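Local coordinates for killer cell lectin-like receptor 3 (Mus musculus, PDB 3C8J), which serves as a disulfide-linked homodimeric receptor on natural killer cells that recognises class I MHC molecules, at residues Leu127-Ile138 and Cys173-Ile184. The protein carries 4 engineered substitutions. Numbering follows the deposited sequence.
Sequences LQRHVIPGNYWI and CVFLSKARIEDI. Engineered in segment 127-138: Gly134 (natural residue Glu).
Lys178 folds its ammonium group onto the C-terminal end of helix 121-130. Bends at chi3 (74°) and chi4 (66°) bring Lys178 NZ round to three backbone carbonyls: it donates to Gln128 O and, in the carbonyl plane, to Val131 O, with a weak third bond to Arg129 O. The Lys178 NZ to Val131 O distance is 2.7 Å. Carbonyls at a helix C-terminus carry partial negative charge, which probably favours the cation here. Lys178 CG passes Val131 CG1 at 3.6 Å, the two side chains running in opposite senses. From the helix, Gln128 reaches back with an extended chain, and Gln128 NE2 makes a weak bond to Ser177 O (3.1 Å).

Beyond the helix end, strands 136-143 and 173-176 pair antiparallel in the C-type lectin-like domain; residues 177-182, the connection to strand 181-184 with the start of that strand, are implicated in MHC class I binding. Tyr136 and Leu176 form the hydrogen-bonded pair, with Tyr136 N to Leu176 O at 2.8 Å. The Tyr136 ring takes Val131 CG2 over one face, while its OH donates to Ile132 O. Phe175 and Trp137 occupy the opposite face of the sheet. Asn135 runs alongside Phe175, amide and ring planes 74° apart, with Asn135 ND2 at the ring edge 3.2 Å from Phe175 CE1. Trp137 CZ3 meets Cys173 CB at 3.4 Å, beside the Cys173-Cys186 disulfide. Ile184 crosses the Trp137 side chain at about a right angle, CG2 nearest to Trp137 CH2; the indole NE1 bonds to Ile188 O.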
loop_
_atom_site.group_PDB
_atom_site.type_symbol
_atom_site.label_atom_id
_atom_site.label_comp_id
_atom_site.label_asym_id
_atom_site.label_seq_id
_atom_site.Cartn_x
_atom_site.Cartn_y
_atom_site.Cartn_z
ATOM N N LEU A 127 -6.151 -7.125 5.248
ATOM C CA LEU A 127 -7.243 -6.255 5.688
ATOM C C LEU A 127 -7.537 -6.403 7.174
ATOM O O LEU A 127 -7.653 -5.394 7.884
ATOM C CB LEU A 127 -8.484 -6.517 4.874
ATOM C CG LEU A 127 -8.334 -6.028 3.438
ATOM C CD1 LEU A 127 -9.421 -6.608 2.581
ATOM C CD2 LEU A 127 -8.327 -4.481 3.382
ATOM N N GLN A 128 -7.569 -7.641 7.660
ATOM C CA GLN A 128 -7.886 -7.885 9.058
ATOM C C GLN A 128 -6.802 -7.383 10.017
ATOM O O GLN A 128 -7.103 -6.851 11.103
ATOM C CB GLN A 128 -8.183 -9.347 9.286
ATOM C CG GLN A 128 -9.338 -9.841 8.471
ATOM C CD GLN A 128 -9.539 -11.332 8.581
ATOM O OE1 GLN A 128 -8.608 -12.123 8.447
ATOM N NE2 GLN A 128 -10.770 -11.728 8.824
ATOM N N ARG A 129 -5.539 -7.536 9.622
ATOM C CA ARG A 129 -4.461 -6.927 10.376
ATOM C C ARG A 129 -4.602 -5.402 10.355
ATOM O O ARG A 129 -4.237 -4.740 11.300
ATOM C CB ARG A 129 -3.107 -7.331 9.797
ATOM C CG ARG A 129 -2.676 -8.753 10.095
ATOM C CD ARG A 129 -1.256 -9.034 9.537
ATOM N NE ARG A 129 -1.241 -9.776 8.254
ATOM C CZ ARG A 129 -0.814 -9.249 7.106
ATOM N NH1 ARG A 129 -0.371 -8.002 7.067
ATOM N NH2 ARG A 129 -0.811 -9.956 5.994
ATOM N N HIS A 130 -5.126 -4.846 9.261
ATOM C CA HIS A 130 -5.105 -3.399 9.058
ATOM C C HIS A 130 -6.228 -2.685 9.818
ATOM O O HIS A 130 -6.039 -1.704 10.535
ATOM C CB HIS A 130 -5.270 -3.095 7.583
ATOM C CG HIS A 130 -5.451 -1.643 7.313
ATOM N ND1 HIS A 130 -4.407 -0.745 7.391
ATOM C CD2 HIS A 130 -6.562 -0.917 7.053
ATOM C CE1 HIS A 130 -4.861 0.472 7.150
ATOM N NE2 HIS A 130 -6.172 0.394 6.955
ATOM N N VAL A 131 -7.419 -3.219 9.612
ATOM C CA VAL A 131 -8.655 -2.632 10.045
ATOM C C VAL A 131 -8.615 -2.233 11.529
ATOM O O VAL A 131 -8.020 -2.944 12.362
ATOM C CB VAL A 131 -9.741 -3.644 9.663
ATOM C CG1 VAL A 131 -10.561 -4.144 10.831
ATOM C CG2 VAL A 131 -10.535 -3.159 8.431
ATOM N N ILE A 132 -9.200 -1.075 11.850
ATOM C CA ILE A 132 -9.464 -0.721 13.238
ATOM C C ILE A 132 -10.540 -1.702 13.700
ATOM O O ILE A 132 -11.417 -2.004 12.916
ATOM C CB ILE A 132 -9.976 0.726 13.364
ATOM C CG1 ILE A 132 -8.822 1.722 13.273
ATOM C CG2 ILE A 132 -10.690 0.929 14.707
ATOM C CD1 ILE A 132 -9.218 3.059 12.702
ATOM N N PRO A 133 -10.454 -2.247 14.939
ATOM C CA PRO A 133 -11.501 -3.213 15.391
ATOM C C PRO A 133 -12.910 -2.748 15.038
ATOM O O PRO A 133 -13.287 -1.628 15.368
ATOM C CB PRO A 133 -11.322 -3.242 16.901
ATOM C CG PRO A 133 -9.880 -2.999 17.094
ATOM C CD PRO A 133 -9.411 -2.068 15.975
ATOM N N GLY A 134 -13.649 -3.574 14.311
ATOM C CA GLY A 134 -15.014 -3.255 13.926
ATOM C C GLY A 134 -15.531 -4.317 12.975
ATOM O O GLY A 134 -14.935 -5.389 12.845
ATOM N N ASN A 135 -16.646 -4.015 12.316
ATOM C CA ASN A 135 -17.239 -4.886 11.325
ATOM C C ASN A 135 -17.459 -4.117 10.038
ATOM O O ASN A 135 -18.060 -3.037 10.054
ATOM C CB ASN A 135 -18.549 -5.436 11.844
ATOM C CG ASN A 135 -18.368 -6.221 13.108
ATOM O OD1 ASN A 135 -19.083 -6.024 14.081
ATOM N ND2 ASN A 135 -17.380 -7.106 13.118
ATOM N N TYR A 136 -16.984 -4.673 8.926
ATOM C CA TYR A 136 -16.979 -3.960 7.658
ATOM C C TYR A 136 -17.717 -4.747 6.571
ATOM O O TYR A 136 -17.356 -5.890 6.250
ATOM C CB TYR A 136 -15.529 -3.713 7.210
ATOM C CG TYR A 136 -14.723 -2.864 8.146
ATOM C CD1 TYR A 136 -14.235 -3.388 9.331
ATOM C CD2 TYR A 136 -14.414 -1.549 7.834
ATOM C CE1 TYR A 136 -13.499 -2.626 10.208
ATOM C CE2 TYR A 136 -13.639 -0.777 8.708
ATOM C CZ TYR A 136 -13.192 -1.337 9.895
ATOM O OH TYR A 136 -12.472 -0.620 10.789
ATOM N N TRP A 137 -18.752 -4.150 5.999
ATOM C CA TRP A 137 -19.401 -4.746 4.850
ATOM C C TRP A 137 -18.378 -4.879 3.720
ATOM O O TRP A 137 -17.511 -4.011 3.540
ATOM C CB TRP A 137 -20.570 -3.889 4.400
ATOM C CG TRP A 137 -21.754 -3.912 5.324
ATOM C CD1 TRP A 137 -22.337 -2.834 5.915
ATOM C CD2 TRP A 137 -22.527 -5.066 5.745
ATOM N NE1 TRP A 137 -23.421 -3.231 6.670
ATOM C CE2 TRP A 137 -23.560 -4.591 6.582
ATOM C CE3 TRP A 137 -22.440 -6.440 5.501
ATOM C CZ2 TRP A 137 -24.493 -5.443 7.185
ATOM C CZ3 TRP A 137 -23.374 -7.284 6.092
ATOM C CH2 TRP A 137 -24.387 -6.782 6.926
ATOM N N ILE A 138 -18.454 -5.995 2.995
ATOM C CA ILE A 138 -17.650 -6.187 1.790
ATOM C C ILE A 138 -18.583 -6.628 0.661
ATOM O O ILE A 138 -19.744 -6.950 0.915
ATOM C CB ILE A 138 -16.459 -7.158 2.000
ATOM C CG1 ILE A 138 -16.937 -8.567 2.346
ATOM C CG2 ILE A 138 -15.541 -6.644 3.084
ATOM C CD1 ILE A 138 -15.787 -9.574 2.411
ATOM N N CYS A 173 -25.781 -10.859 3.894
ATOM C CA CYS A 173 -24.567 -10.304 3.312
ATOM C C CYS A 173 -23.298 -10.738 4.081
ATOM O O CYS A 173 -23.378 -11.574 4.987
ATOM C CB CYS A 173 -24.665 -8.779 3.288
ATOM S SG CYS A 173 -25.817 -8.121 2.088
ATOM N N VAL A 174 -22.134 -10.186 3.714
ATOM C CA VAL A 174 -20.874 -10.578 4.357
ATOM C C VAL A 174 -20.057 -9.386 4.865
ATOM O O VAL A 174 -19.815 -8.422 4.138
ATOM C CB VAL A 174 -19.981 -11.466 3.427
ATOM C CG1 VAL A 174 -18.627 -11.761 4.072
ATOM C CG2 VAL A 174 -20.656 -12.782 3.104
ATOM N N PHE A 175 -19.607 -9.459 6.109
ATOM C CA PHE A 175 -18.718 -8.428 6.632
ATOM C C PHE A 175 -17.415 -9.050 7.072
ATOM O O PHE A 175 -17.348 -10.259 7.262
ATOM C CB PHE A 175 -19.379 -7.670 7.785
ATOM C CG PHE A 175 -19.637 -8.505 9.006
ATOM C CD1 PHE A 175 -18.793 -8.414 10.111
ATOM C CD2 PHE A 175 -20.716 -9.365 9.066
ATOM C CE1 PHE A 175 -19.028 -9.184 11.249
ATOM C CE2 PHE A 175 -20.943 -10.123 10.186
ATOM C CZ PHE A 175 -20.096 -10.032 11.278
ATOM N N LEU A 176 -16.362 -8.242 7.199
ATOM C CA LEU A 176 -15.190 -8.740 7.898
ATOM C C LEU A 176 -14.902 -8.020 9.217
ATOM O O LEU A 176 -15.345 -6.876 9.446
ATOM C CB LEU A 176 -13.950 -8.835 6.994
ATOM C CG LEU A 176 -13.066 -7.647 6.613
ATOM C CD1 LEU A 176 -12.523 -6.911 7.828
ATOM C CD2 LEU A 176 -11.918 -8.105 5.712
ATOM N N SER A 177 -14.188 -8.733 10.082
ATOM C CA SER A 177 -13.739 -8.247 11.368
ATOM C C SER A 177 -12.275 -8.644 11.408
ATOM O O SER A 177 -11.822 -9.366 10.528
ATOM C CB SER A 177 -14.533 -8.903 12.519
ATOM O OG SER A 177 -14.524 -10.315 12.429
ATOM N N LYS A 178 -11.538 -8.174 12.410
ATOM C CA LYS A 178 -10.126 -8.500 12.524
ATOM C C LYS A 178 -9.939 -10.007 12.725
ATOM O O LYS A 178 -8.865 -10.556 12.446
ATOM C CB LYS A 178 -9.466 -7.732 13.681
ATOM C CG LYS A 178 -9.389 -6.225 13.481
ATOM C CD LYS A 178 -8.452 -5.550 14.496
ATOM C CE LYS A 178 -6.984 -5.820 14.190
ATOM N NZ LYS A 178 -6.569 -5.191 12.911
ATOM N N ALA A 179 -11.005 -10.652 13.207
ATOM C CA ALA A 179 -11.015 -12.067 13.550
ATOM C C ALA A 179 -11.464 -12.984 12.408
ATOM O O ALA A 179 -10.931 -14.087 12.270
ATOM C CB ALA A 179 -11.863 -12.296 14.769
ATOM N N ARG A 180 -12.431 -12.551 11.597
ATOM C CA ARG A 180 -12.874 -13.380 10.461
ATOM C C ARG A 180 -13.865 -12.702 9.502
ATOM O O ARG A 180 -13.932 -11.473 9.452
ATOM C CB ARG A 180 -13.446 -14.703 10.954
ATOM C CG ARG A 180 -14.609 -14.501 11.862
ATOM C CD ARG A 180 -14.929 -15.738 12.693
ATOM N NE ARG A 180 -15.999 -15.394 13.629
ATOM C CZ ARG A 180 -15.824 -14.717 14.766
ATOM N NH1 ARG A 180 -14.610 -14.327 15.146
ATOM N NH2 ARG A 180 -16.871 -14.436 15.532
ATOM N N ILE A 181 -14.566 -13.512 8.708
ATOM C CA ILE A 181 -15.676 -13.062 7.868
ATOM C C ILE A 181 -16.922 -13.891 8.195
ATOM O O ILE A 181 -16.825 -15.069 8.502
ATOM C CB ILE A 181 -15.394 -13.151 6.326
ATOM C CG1 ILE A 181 -15.239 -14.597 5.872
ATOM C CG2 ILE A 181 -14.169 -12.387 5.947
ATOM C CD1 ILE A 181 -15.550 -14.806 4.418
ATOM N N GLU A 182 -18.085 -13.255 8.113
ATOM C CA GLU A 182 -19.339 -13.849 8.536
ATOM C C GLU A 182 -20.495 -13.413 7.637
ATOM O O GLU A 182 -20.342 -12.503 6.822
ATOM C CB GLU A 182 -19.642 -13.424 9.966
ATOM C CG GLU A 182 -19.086 -14.316 11.036
ATOM C CD GLU A 182 -19.979 -14.311 12.264
ATOM O OE1 GLU A 182 -19.894 -13.330 13.047
ATOM O OE2 GLU A 182 -20.752 -15.288 12.442
ATOM N N ASP A 183 -21.648 -14.048 7.810
ATOM C CA ASP A 183 -22.855 -13.668 7.087
ATOM C C ASP A 183 -23.974 -13.216 8.026
ATOM O O ASP A 183 -24.289 -13.898 9.022
ATOM C CB ASP A 183 -23.340 -14.804 6.164
ATOM C CG ASP A 183 -23.724 -16.068 6.922
ATOM O OD1 ASP A 183 -22.969 -16.518 7.807
ATOM O OD2 ASP A 183 -24.791 -16.633 6.608
ATOM N N ILE A 184 -24.578 -12.073 7.700
ATOM C CA ILE A 184 -25.647 -11.496 8.524
ATOM C C ILE A 184 -26.603 -10.608 7.706
ATOM O O ILE A 184 -26.287 -10.223 6.575
ATOM C CB ILE A 184 -25.044 -10.756 9.765
ATOM C CG1 ILE A 184 -26.000 -10.805 10.960
ATOM C CG2 ILE A 184 -24.551 -9.356 9.398
ATOM C CD1 ILE A 184 -25.320 -10.896 12.327
#